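Local coordinates for protein HcgB (Methanococcus maripaludis, PDB 5D5P) that probably transfers a guanylyl group from a nucleotide to the pyridinol precursor during biosynthesis of the FeGP cofactor of [Fe]-hydrogenase, at residues Ala37-Val42 with Asp94-Ile99; Ile70-Ala75 with Leu83-Ile88; Leu113-Lys118 with Leu144-Ala149; Ile122-Val127 with Leu150-Ile155. One frame throughout, in Å; residues are numbered along the deposited sequence.

Interaction 1. Residues Ala37-Val42 with Asp94-Ile99; sequences AKNVTV and DADLII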
loop_
_atom_site.group_PDB
_atom_site.type_symbol
_atom_site.label_atom_id
_atom_site.label_comp_id
_atom_site.label_asym_id
_atom_site.label_seq_id
_atom_site.Cartn_x
_atom_site.Cartn_y
_atom_site.Cartn_z
ATOM N N ALA A 37 -3.911 18.267 12.751
ATOM C CA ALA A 37 -5.170 17.556 12.925
ATOM C C ALA A 37 -5.755 17.796 14.317
ATOM O O ALA A 37 -5.035 17.687 15.321
ATOM C CB ALA A 37 -4.958 16.062 12.676
ATOM N N LYS A 38 -7.049 18.115 14.372
ATOM C CA LYS A 38 -7.713 18.371 15.650
ATOM C C LYS A 38 -8.548 17.197 16.117
ATOM O O LYS A 38 -8.821 17.065 17.311
ATOM C CB LYS A 38 -8.557 19.641 15.579
ATOM C CG LYS A 38 -7.707 20.821 15.167
ATOM C CD LYS A 38 -6.488 20.927 16.077
ATOM C CE LYS A 38 -5.615 22.131 15.734
ATOM N NZ LYS A 38 -4.502 22.282 16.708
ATOM N N ASN A 39 -8.975 16.366 15.168
ATOM C CA ASN A 39 -9.789 15.213 15.495
ATOM C C ASN A 39 -9.279 14.059 14.660
ATOM O O ASN A 39 -9.349 14.068 13.421
ATOM C CB ASN A 39 -11.266 15.501 15.225
ATOM C CG ASN A 39 -11.848 16.464 16.222
ATOM O OD1 ASN A 39 -12.088 16.111 17.374
ATOM N ND2 ASN A 39 -12.078 17.696 15.789
ATOM N N VAL A 40 -8.770 13.048 15.354
ATOM C CA VAL A 40 -8.161 11.908 14.691
ATOM C C VAL A 40 -8.983 10.684 14.980
ATOM O O VAL A 40 -9.280 10.419 16.133
ATOM C CB VAL A 40 -6.714 11.691 15.186
ATOM C CG1 VAL A 40 -6.102 10.454 14.547
ATOM C CG2 VAL A 40 -5.845 12.924 14.889
ATOM N N THR A 41 -9.338 9.929 13.942
ATOM C CA THR A 41 -10.071 8.684 14.127
ATOM C C THR A 41 -9.181 7.518 13.781
ATOM O O THR A 41 -8.522 7.523 12.747
ATOM C CB THR A 41 -11.359 8.641 13.265
ATOM O OG1 THR A 41 -12.330 9.544 13.806
ATOM C CG2 THR A 41 -11.979 7.236 13.265
ATOM N N VAL A 42 -9.135 6.528 14.665
ATOM C CA VAL A 42 -8.417 5.300 14.383
ATOM C C VAL A 42 -9.463 4.248 14.024
ATOM O O VAL A 42 -10.389 3.988 14.781
ATOM C CB VAL A 42 -7.559 4.835 15.570
ATOM C CG1 VAL A 42 -6.716 3.678 15.151
ATOM C CG2 VAL A 42 -6.686 6.007 16.078
ATOM N N ASP A 94 -16.488 13.423 11.004
ATOM C CA ASP A 94 -15.748 14.568 10.465
ATOM C C ASP A 94 -14.321 14.645 11.024
ATOM O O ASP A 94 -13.822 15.718 11.359
ATOM C CB ASP A 94 -16.497 15.889 10.653
ATOM C CG ASP A 94 -17.522 16.135 9.525
ATOM O OD1 ASP A 94 -17.114 16.217 8.332
ATOM O OD2 ASP A 94 -18.730 16.270 9.828
ATOM N N ALA A 95 -13.667 13.487 11.076
ATOM C CA ALA A 95 -12.251 13.411 11.458
ATOM C C ALA A 95 -11.392 14.201 10.476
ATOM O O ALA A 95 -11.698 14.228 9.281
ATOM C CB ALA A 95 -11.793 11.948 11.512
ATOM N N ASP A 96 -10.332 14.837 10.984
ATOM C CA ASP A 96 -9.332 15.557 10.178
ATOM C C ASP A 96 -8.270 14.609 9.648
ATOM O O ASP A 96 -7.580 14.883 8.655
ATOM C CB ASP A 96 -8.597 16.616 11.006
ATOM C CG ASP A 96 -9.509 17.662 11.549
ATOM O OD1 ASP A 96 -10.486 18.009 10.853
ATOM O OD2 ASP A 96 -9.231 18.154 12.663
ATOM N N LEU A 97 -8.110 13.509 10.361
ATOM C CA LEU A 97 -7.052 12.553 10.056
ATOM C C LEU A 97 -7.573 11.170 10.416
ATOM O O LEU A 97 -8.209 11.011 11.455
ATOM C CB LEU A 97 -5.778 12.893 10.853
ATOM C CG LEU A 97 -4.457 12.346 10.305
ATOM C CD1 LEU A 97 -4.046 13.069 8.999
ATOM C CD2 LEU A 97 -3.359 12.413 11.371
ATOM N N ILE A 98 -7.328 10.198 9.548
ATOM C CA ILE A 98 -7.782 8.830 9.770
ATOM C C ILE A 98 -6.570 7.901 9.725
ATOM O O ILE A 98 -5.776 7.950 8.793
ATOM C CB ILE A 98 -8.802 8.371 8.704
ATOM C CG1 ILE A 98 -10.129 9.108 8.873
ATOM C CG2 ILE A 98 -9.070 6.847 8.815
ATOM C CD1 ILE A 98 -10.117 10.548 8.343
ATOM N N ILE A 99 -6.429 7.068 10.748
ATOM C CA ILE A 99 -5.394 6.044 10.710
ATOM C C ILE A 99 -6.071 4.709 10.613
ATOM O O ILE A 99 -6.952 4.401 11.418
ATOM C CB ILE A 99 -4.480 6.090 11.945
ATOM C CG1 ILE A 99 -3.834 7.470 12.009
ATOM C CG2 ILE A 99 -3.427 4.948 11.831
ATOM C CD1 ILE A 99 -3.169 7.726 13.267
HETATM O O HOH W 1 -12.858 17.664 12.614
#

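Interaction 2. Residues Ile70-Ala75 with Leu83-Ile88; sequences IPTNSA and LNKGLI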
loop_
_atom_site.group_PDB
_atom_site.type_symbol
_atom_site.label_atom_id
_atom_site.label_comp_id
_atom_site.label_asym_id
_atom_site.label_seq_id
_atom_site.Cartn_x
_atom_site.Cartn_y
_atom_site.Cartn_z
ATOM N N ILE A 70 -18.186 2.401 14.489
ATOM C CA ILE A 70 -18.699 1.471 13.475
ATOM C C ILE A 70 -17.751 0.299 13.216
ATOM O O ILE A 70 -16.598 0.501 12.918
ATOM C CB ILE A 70 -18.966 2.198 12.136
ATOM C CG1 ILE A 70 -19.978 3.318 12.322
ATOM C CG2 ILE A 70 -19.488 1.234 11.090
ATOM C CD1 ILE A 70 -20.240 4.086 11.054
ATOM N N PRO A 71 -18.232 -0.938 13.373
ATOM C CA PRO A 71 -17.351 -2.062 13.033
ATOM C C PRO A 71 -16.932 -2.051 11.577
ATOM O O PRO A 71 -17.708 -1.645 10.707
ATOM C CB PRO A 71 -18.229 -3.283 13.313
ATOM C CG PRO A 71 -19.274 -2.798 14.253
ATOM C CD PRO A 71 -19.539 -1.383 13.870
ATOM N N THR A 72 -15.732 -2.552 11.299
ATOM C CA THR A 72 -15.152 -2.373 9.986
ATOM C C THR A 72 -14.891 -3.683 9.246
ATOM O O THR A 72 -14.329 -3.649 8.158
ATOM C CB THR A 72 -13.809 -1.617 10.092
ATOM O OG1 THR A 72 -12.919 -2.341 10.945
ATOM C CG2 THR A 72 -14.032 -0.237 10.676
ATOM N N ASN A 73 -15.277 -4.827 9.829
ATOM C CA ASN A 73 -14.945 -6.116 9.195
ATOM C C ASN A 73 -15.593 -6.303 7.812
ATOM O O ASN A 73 -15.165 -7.167 7.032
ATOM C CB ASN A 73 -15.290 -7.291 10.095
ATOM C CG ASN A 73 -16.729 -7.332 10.447
ATOM O OD1 ASN A 73 -17.187 -6.518 11.242
ATOM N ND2 ASN A 73 -17.479 -8.245 9.827
ATOM N N SER A 74 -16.625 -5.519 7.509
ATOM C CA SER A 74 -17.266 -5.635 6.186
ATOM C C SER A 74 -16.242 -5.324 5.088
ATOM O O SER A 74 -16.331 -5.831 3.954
ATOM C CB SER A 74 -18.504 -4.724 6.095
ATOM O OG SER A 74 -18.113 -3.377 6.143
ATOM N N ALA A 75 -15.237 -4.513 5.425
ATOM C CA ALA A 75 -14.214 -4.135 4.446
ATOM C C ALA A 75 -13.356 -5.313 3.980
ATOM O O ALA A 75 -12.622 -5.226 2.973
ATOM C CB ALA A 75 -13.301 -3.060 5.041
ATOM N N LEU A 83 -7.842 0.192 3.038
ATOM C CA LEU A 83 -8.314 1.432 2.451
ATOM C C LEU A 83 -9.802 1.630 2.749
ATOM O O LEU A 83 -10.237 2.709 3.162
ATOM C CB LEU A 83 -8.072 1.448 0.942
ATOM C CG LEU A 83 -8.701 2.649 0.226
ATOM C CD1 LEU A 83 -7.965 3.955 0.539
ATOM C CD2 LEU A 83 -8.758 2.414 -1.281
ATOM N N ASN A 84 -10.580 0.586 2.546
ATOM C CA ASN A 84 -12.016 0.752 2.705
ATOM C C ASN A 84 -12.436 0.904 4.162
ATOM O O ASN A 84 -13.483 1.508 4.428
ATOM C CB ASN A 84 -12.745 -0.389 1.973
ATOM C CG ASN A 84 -12.700 -0.166 0.446
ATOM O OD1 ASN A 84 -13.130 0.879 -0.046
ATOM N ND2 ASN A 84 -12.111 -1.091 -0.280
ATOM N N LYS A 85 -11.640 0.386 5.107
ATOM C CA LYS A 85 -11.904 0.667 6.533
ATOM C C LYS A 85 -11.718 2.162 6.778
ATOM O O LYS A 85 -12.487 2.791 7.498
ATOM C CB LYS A 85 -10.958 -0.113 7.434
ATOM C CG LYS A 85 -11.197 -1.599 7.447
ATOM C CD LYS A 85 -10.391 -2.215 8.583
ATOM C CE LYS A 85 -10.176 -3.700 8.336
ATOM N NZ LYS A 85 -9.391 -4.354 9.429
ATOM N N GLY A 86 -10.670 2.707 6.170
ATOM C CA GLY A 86 -10.397 4.130 6.288
ATOM C C GLY A 86 -11.531 4.965 5.732
ATOM O O GLY A 86 -11.911 5.983 6.322
ATOM N N LEU A 87 -12.093 4.536 4.603
ATOM C CA LEU A 87 -13.160 5.312 3.985
ATOM C C LEU A 87 -14.436 5.266 4.793
ATOM O O LEU A 87 -15.222 6.215 4.769
ATOM C CB LEU A 87 -13.424 4.817 2.559
ATOM C CG LEU A 87 -12.226 5.153 1.663
ATOM C CD1 LEU A 87 -12.437 4.512 0.305
ATOM C CD2 LEU A 87 -12.104 6.686 1.530
ATOM N N ILE A 88 -14.656 4.188 5.545
ATOM C CA ILE A 88 -15.811 4.195 6.451
ATOM C C ILE A 88 -15.674 5.327 7.451
ATOM O O ILE A 88 -16.642 6.041 7.729
ATOM C CB ILE A 88 -15.951 2.860 7.218
ATOM C CG1 ILE A 88 -16.334 1.773 6.241
ATOM C CG2 ILE A 88 -17.003 2.978 8.318
ATOM C CD1 ILE A 88 -16.310 0.360 6.839
#

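Interaction 3. Residues Leu113-Lys118 with Leu144-Ala149; sequences LLIMDK and LELITA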
loop_
_atom_site.group_PDB
_atom_site.type_symbol
_atom_site.label_atom_id
_atom_site.label_comp_id
_atom_site.label_asym_id
_atom_site.label_seq_id
_atom_site.Cartn_x
_atom_site.Cartn_y
_atom_site.Cartn_z
ATOM N N LEU A 113 -0.969 -0.284 6.699
ATOM C CA LEU A 113 -1.438 0.848 7.490
ATOM C C LEU A 113 -1.415 2.095 6.590
ATOM O O LEU A 113 -0.476 2.303 5.843
ATOM C CB LEU A 113 -0.556 1.055 8.750
ATOM C CG LEU A 113 -0.926 2.277 9.598
ATOM C CD1 LEU A 113 -0.613 1.983 11.069
ATOM C CD2 LEU A 113 -0.117 3.490 9.177
ATOM N N LEU A 114 -2.466 2.911 6.667
ATOM C CA LEU A 114 -2.546 4.171 5.929
ATOM C C LEU A 114 -2.861 5.305 6.878
ATOM O O LEU A 114 -3.587 5.138 7.869
ATOM C CB LEU A 114 -3.638 4.124 4.851
ATOM C CG LEU A 114 -3.469 3.076 3.737
ATOM C CD1 LEU A 114 -4.761 3.036 2.884
ATOM C CD2 LEU A 114 -2.276 3.408 2.865
ATOM N N ILE A 115 -2.275 6.457 6.600
ATOM C CA ILE A 115 -2.738 7.709 7.186
ATOM C C ILE A 115 -3.405 8.495 6.069
ATOM O O ILE A 115 -2.786 8.750 5.024
ATOM C CB ILE A 115 -1.591 8.506 7.811
ATOM C CG1 ILE A 115 -0.834 7.627 8.809
ATOM C CG2 ILE A 115 -2.131 9.788 8.448
ATOM C CD1 ILE A 115 0.305 8.385 9.542
ATOM N N MET A 116 -4.692 8.772 6.272
ATOM C CA MET A 116 -5.544 9.433 5.299
ATOM C C MET A 116 -6.061 10.773 5.828
ATOM O O MET A 116 -6.194 10.970 7.044
ATOM C CB MET A 116 -6.699 8.511 4.938
ATOM C CG MET A 116 -6.206 7.237 4.223
ATOM S SD MET A 116 -7.463 5.927 4.259
ATOM C CE MET A 116 -8.854 6.659 3.438
ATOM N N ASP A 117 -6.379 11.704 4.928
ATOM C CA ASP A 117 -6.893 12.980 5.410
ATOM C C ASP A 117 -8.428 12.982 5.343
ATOM O O ASP A 117 -9.057 11.949 5.101
ATOM C CB ASP A 117 -6.294 14.165 4.624
ATOM C CG ASP A 117 -6.968 14.402 3.272
ATOM O OD1 ASP A 117 -7.699 13.534 2.774
ATOM O OD2 ASP A 117 -6.845 15.528 2.745
ATOM N N LYS A 118 -9.017 14.147 5.571
ATOM C CA LYS A 118 -10.466 14.238 5.742
ATOM C C LYS A 118 -11.257 13.882 4.502
ATOM O O LYS A 118 -12.455 13.618 4.605
ATOM C CB LYS A 118 -10.841 15.649 6.207
ATOM C CG LYS A 118 -10.382 16.716 5.244
ATOM C CD LYS A 118 -10.755 18.116 5.731
ATOM C CE LYS A 118 -10.096 19.176 4.857
ATOM N NZ LYS A 118 -10.444 18.983 3.423
ATOM N N LEU A 144 5.578 -0.561 14.730
ATOM C CA LEU A 144 6.540 -0.416 13.642
ATOM C C LEU A 144 5.865 0.146 12.381
ATOM O O LEU A 144 6.466 0.963 11.670
ATOM C CB LEU A 144 7.200 -1.752 13.317
ATOM C CG LEU A 144 8.194 -1.728 12.161
ATOM C CD1 LEU A 144 9.321 -0.766 12.525
ATOM C CD2 LEU A 144 8.734 -3.122 11.869
ATOM N N GLU A 145 4.643 -0.302 12.093
ATOM C CA GLU A 145 3.931 0.175 10.898
ATOM C C GLU A 145 3.783 1.682 11.001
ATOM O O GLU A 145 4.030 2.408 10.033
ATOM C CB GLU A 145 2.537 -0.469 10.744
ATOM C CG GLU A 145 2.556 -1.923 10.270
ATOM C CD GLU A 145 1.202 -2.601 10.416
ATOM O OE1 GLU A 145 0.245 -1.932 10.888
ATOM O OE2 GLU A 145 1.098 -3.804 10.068
ATOM N N LEU A 146 3.388 2.143 12.185
ATOM C CA LEU A 146 3.039 3.564 12.313
ATOM C C LEU A 146 4.282 4.431 12.314
ATOM O O LEU A 146 4.329 5.478 11.645
ATOM C CB LEU A 146 2.202 3.802 13.564
ATOM C CG LEU A 146 1.774 5.250 13.812
ATOM C CD1 LEU A 146 1.075 5.799 12.588
ATOM C CD2 LEU A 146 0.817 5.290 15.014
ATOM N N ILE A 147 5.293 3.996 13.054
ATOM C CA ILE A 147 6.559 4.723 13.108
ATOM C C ILE A 147 7.175 4.782 11.702
ATOM O O ILE A 147 7.700 5.825 11.281
ATOM C CB ILE A 147 7.539 4.086 14.100
ATOM C CG1 ILE A 147 7.037 4.328 15.527
ATOM C CG2 ILE A 147 8.919 4.684 13.944
ATOM C CD1 ILE A 147 7.905 3.716 16.585
ATOM N N THR A 148 7.089 3.680 10.971
ATOM C CA THR A 148 7.608 3.644 9.600
ATOM C C THR A 148 6.853 4.619 8.695
ATOM O O THR A 148 7.465 5.361 7.915
ATOM C CB THR A 148 7.527 2.212 9.007
ATOM O OG1 THR A 148 8.433 1.362 9.736
ATOM C CG2 THR A 148 7.973 2.205 7.561
ATOM N N ALA A 149 5.529 4.624 8.812
ATOM C CA ALA A 149 4.708 5.479 7.943
ATOM C C ALA A 149 5.004 6.944 8.239
ATOM O O ALA A 149 5.030 7.779 7.320
ATOM C CB ALA A 149 3.218 5.167 8.115
#

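Interaction 4. Residues Ile122-Val127 with Leu150-Ile155; sequences ILTGSV and LERIGI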
loop_
_atom_site.group_PDB
_atom_site.type_symbol
_atom_site.label_atom_id
_atom_site.label_comp_id
_atom_site.label_asym_id
_atom_site.label_seq_id
_atom_site.Cartn_x
_atom_site.Cartn_y
_atom_site.Cartn_z
ATOM N N ILE A 122 -4.549 9.704 0.496
ATOM C CA ILE A 122 -3.550 8.922 1.214
ATOM C C ILE A 122 -2.254 9.706 1.379
ATOM O O ILE A 122 -1.653 10.121 0.395
ATOM C CB ILE A 122 -3.267 7.606 0.466
ATOM C CG1 ILE A 122 -4.515 6.726 0.514
ATOM C CG2 ILE A 122 -2.075 6.862 1.092
ATOM C CD1 ILE A 122 -4.463 5.613 -0.523
ATOM N N LEU A 123 -1.821 9.891 2.630
ATOM C CA LEU A 123 -0.663 10.731 2.922
ATOM C C LEU A 123 0.625 9.917 3.053
ATOM O O LEU A 123 1.682 10.332 2.621
ATOM C CB LEU A 123 -0.904 11.534 4.208
ATOM C CG LEU A 123 -2.210 12.318 4.247
ATOM C CD1 LEU A 123 -2.270 13.096 5.542
ATOM C CD2 LEU A 123 -2.243 13.308 3.076
ATOM N N THR A 124 0.502 8.742 3.655
ATOM C CA THR A 124 1.649 7.865 3.877
ATOM C C THR A 124 1.116 6.511 4.335
ATOM O O THR A 124 -0.071 6.379 4.569
ATOM C CB THR A 124 2.626 8.435 4.921
ATOM O OG1 THR A 124 3.778 7.584 5.008
ATOM C CG2 THR A 124 1.984 8.542 6.323
ATOM N N GLY A 125 1.985 5.518 4.468
ATOM C CA GLY A 125 1.541 4.174 4.786
ATOM C C GLY A 125 2.732 3.244 4.998
ATOM O O GLY A 125 3.883 3.623 4.794
ATOM N N SER A 126 2.459 2.009 5.405
ATOM C CA SER A 126 3.519 1.029 5.520
ATOM C C SER A 126 2.899 -0.360 5.469
ATOM O O SER A 126 1.689 -0.494 5.633
ATOM C CB SER A 126 4.263 1.230 6.824
ATOM O OG SER A 126 3.320 1.118 7.856
ATOM N N VAL A 127 3.707 -1.380 5.221
ATOM C CA VAL A 127 3.154 -2.735 5.133
ATOM C C VAL A 127 3.880 -3.668 6.081
ATOM O O VAL A 127 4.993 -3.391 6.493
ATOM C CB VAL A 127 3.206 -3.309 3.695
ATOM C CG1 VAL A 127 2.232 -2.548 2.786
ATOM C CG2 VAL A 127 4.623 -3.309 3.157
ATOM N N LEU A 150 5.257 7.265 9.506
ATOM C CA LEU A 150 5.572 8.653 9.841
ATOM C C LEU A 150 6.983 9.015 9.389
ATOM O O LEU A 150 7.177 10.085 8.828
ATOM C CB LEU A 150 5.404 8.917 11.335
ATOM C CG LEU A 150 3.955 8.856 11.822
ATOM C CD1 LEU A 150 3.932 8.777 13.335
ATOM C CD2 LEU A 150 3.132 10.051 11.333
ATOM N N GLU A 151 7.962 8.133 9.609
ATOM C CA GLU A 151 9.351 8.430 9.253
ATOM C C GLU A 151 9.546 8.702 7.768
ATOM O O GLU A 151 10.385 9.536 7.389
ATOM C CB GLU A 151 10.247 7.257 9.632
ATOM C CG GLU A 151 10.494 7.124 11.083
ATOM C CD GLU A 151 11.459 6.010 11.393
ATOM O OE1 GLU A 151 11.728 5.184 10.486
ATOM O OE2 GLU A 151 11.941 5.972 12.540
ATOM N N ARG A 152 8.761 8.020 6.941
ATOM C CA ARG A 152 8.968 8.144 5.508
ATOM C C ARG A 152 8.400 9.444 4.944
ATOM O O ARG A 152 8.711 9.779 3.806
ATOM C CB ARG A 152 8.409 6.933 4.765
ATOM C CG ARG A 152 6.969 6.745 4.901
ATOM C CD ARG A 152 6.596 5.356 4.362
ATOM N NE ARG A 152 6.668 5.248 2.904
ATOM C CZ ARG A 152 5.813 5.817 2.054
ATOM N NH1 ARG A 152 5.961 5.614 0.749
ATOM N NH2 ARG A 152 4.837 6.626 2.489
ATOM N N ILE A 153 7.631 10.211 5.738
ATOM C CA ILE A 153 7.314 11.582 5.321
ATOM C C ILE A 153 7.953 12.622 6.251
ATOM O O ILE A 153 7.567 13.795 6.244
ATOM C CB ILE A 153 5.783 11.845 5.186
ATOM C CG1 ILE A 153 4.979 11.356 6.397
ATOM C CG2 ILE A 153 5.280 11.148 3.936
ATOM C CD1 ILE A 153 5.094 12.271 7.634
ATOM N N GLY A 154 8.961 12.188 7.005
ATOM C CA GLY A 154 9.852 13.097 7.721
ATOM C C GLY A 154 9.476 13.403 9.156
ATOM O O GLY A 154 10.058 14.303 9.784
ATOM N N ILE A 155 8.530 12.646 9.696
ATOM C CA ILE A 155 8.161 12.799 11.096
ATOM C C ILE A 155 8.793 11.683 11.915
ATOM O O ILE A 155 8.440 10.513 11.747
ATOM C CB ILE A 155 6.637 12.774 11.298
ATOM C CG1 ILE A 155 6.006 14.009 10.657
ATOM C CG2 ILE A 155 6.323 12.756 12.795
ATOM C CD1 ILE A 155 4.494 14.103 10.833
#

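Interaction 1. Residues Ala37-Val42 with Asp94-Ile99
The carboxylate of Asp-96 is gripped by two backbone N-H groups of the 37-42 segment. Lys-38 N lies 2.8 Å from Asp-96 OD2 and meets its anti lone pair, the one turned away from OD1. Asn-39 N comes to the same oxygen from above the carboxylate plane, 46° out of it, with Asn-39 N to Asp-96 OD2 at 3.1 Å. The second oxygen, OD1, accepts a hydrogen bond from a water, which in turn accepts one from Asn-39 ND2. Asp-96 CG stands anti to its carbonyl carbon, beside the backbone N (chi1 -61°), and the carboxylate carried on it reaches Lys-38 N and Asn-39 N. Asn-39 OD1 is bonded to Asn-64. An alanine at Asp-96 would probably leave Lys-38 N and Asn-39 N without their shared acceptor and the water without one of its ties.

Past the Asp-96 carboxylate the segments run as neighbouring parallel strands inside the mixed sheet of an alpha/beta fold. Asp-96 N bonds Asn-39 O at 2.7 Å, and Leu-97 N adds a weak bond to the same oxygen. Thr-41 then bonds in both directions. Its N meets Leu-97 O at 2.9 Å, and its O receives Ile-99 N. Helix 47-57 packs on the face that carries Val-42 and Ile-99. On this face Val-40 and Leu-97 lie side by side, pointing the same way. Ala-37 CB is 3.7 Å from Leu-97 CB. Helix 81-92 covers the face of Thr-41 and Ile-98. There Thr-41 OG1 rests 3.4 Å from Ala-95 CB.

Interaction 2. Residues Ile70-Ala75 with Leu83-Ile88
Lys-85 lays its aliphatic chain against Thr-72 and Ala-75. Its CG is 3.5 Å from Ala-75 CB and 3.7 Å from Thr-72 CB. One carbon further on, Lys-85 CD touches Thr-72 OG1 at 3.5 Å. The Lys-85 and Thr-72 side chains cross at about a right angle. The lysine CG leaves beside the backbone N (chi1 -69°), and the chain is extended beyond it. Asn-84 adds its CB, 4.1 Å from Ala-75 CB. One helical turn on, Ile-88 forms the second half of the contact. Its CG2 meets Ile-70 CG2 at 4.1 Å, and its CD1 lies near Thr-72 CA and Ser-74 OG. No hydrogen bond passes between the segments.

The 70-75 segment belongs to the connection that leads from strand 64-67 into helix 81-92. That helix is the helical part of a beta-alpha-beta crossover to the parallel strand 97-103. The connection therefore folds back on the helix it enters, at the surface of the protein.

An alanine in place of Lys-85 would probably open a gap beside Ala-75 CB and Thr-72 OG1, and would leave Arg-101 O without the weak bond it receives from the lysine NZ. The next shell sets the loop. Ala-75 N bonds Thr-72 O at 3.0 Å, which draws the chain into a short 3-10 turn. Thr-78 OG1 is bonded to both Ala-75 O and Asn-84 ND2, and so links the turn to the helix. On the far side, Asn-73 ND2 reaches Ser-14 O of the second subunit.

Interaction 3. Residues Leu113-Lys118 with Leu144-Ala149
Leu-113 carries most of the contact and spreads its branches over one side of the helix. Its CG is anti to the backbone N (chi1 177°), while chi2, at 149°, sits away from a staggered value. CD2 reaches Ala-149 CB at 3.9 Å. CD1 lies 4.2 Å from Leu-146 CB and 4.0 Å from Glu-145 CB. Glu-145 crosses the leucine at a slant, and its OE1 passes 3.8 Å from Leu-113 CB.

The glutamate chain is extended beyond CG. Its acid end is buried but held: OE1 forms a salt bridge with Arg-101 NE, and OE2 is hydrogen-bonded to Ser-128 OG.

Two residues along the strand, Ile-115 points to the same face. Its CD1 meets Leu-146 CD1 at 4.1 Å, the two side chains crossing at about a right angle. The same leucine also touches Val-53 and Ile-56 of helix 47-57.

The axes of strand 113-117 and helix 144-149 pass 8.8 Å apart. The contact is largely apolar helix-on-sheet packing in the core of an alpha/beta fold, with helix 138-151 laid on one face of the mixed sheet.

Interaction 4. Residues Ile122-Val127 with Leu150-Ile155
Leu-123 and Thr-124 both face Ile-115 of the next strand, a classic beta bulge, while the chain past Arg-152 and Ile-153 closes helix 138-151 in a Schellman motif. In that motif Gly-154 is the C-prime residue with positive phi. Ile-155 N bonds Leu-150 O, and Gly-154 N bonds Glu-151 O. The helix end thus packs against the bulge of strand 122-128, an outermost strand of the chain's sheet.

Arg-152 and Thr-124 slide past each other in opposite directions. Arg-152 NH2 donates to Thr-124 OG1 at 2.9 Å, and the oxygen lies in the guanidinium plane, 1° out of it. The arginine's bend at chi3 (-72°) places NE beside Gly-125 O, at 3.7 Å. Its CD passes 3.2 Å from Gly-125 O, a buried oxygen with no hydrogen-bond partner in the model.

Thr-124 OG1 is also bonded to Ala-149 O, so one hydroxyl ties the strand both to Ala-149 O and to the Arg-152 guanidinium. The guanidinium reaches the second subunit as well, with NH2 to Ser-109 O and NH1 to Ser-128 O of that chain.

Ile-153 crosses Thr-124 at about a right angle. Its CG2 lies 3.9 Å from Thr-124 CB and equally far from Leu-123 O.

Interactions 1, 3 and 4 are buried and reach the same sheet; interaction 2 lies at the surface. Interaction 1 pairs two parallel strands through backbone bonds and one carboxylate that takes two N-H groups, and Ile-98 N probably bonds Met-116 O, which ties it to the strand of interaction 3. Interactions 3 and 4 share helix 138-151, their centres about 6 Å apart. Interaction 3 is largely apolar, while interaction 4, at the helix end, brings in a buried arginine that also serves the subunit interface. Interaction 2 packs aliphatic groups without cross-bonds. Its helix 81-92 lies on the sheet too: Leu-83 and Leu-87 pack on Met-116, on the face turned away from helix 138-151.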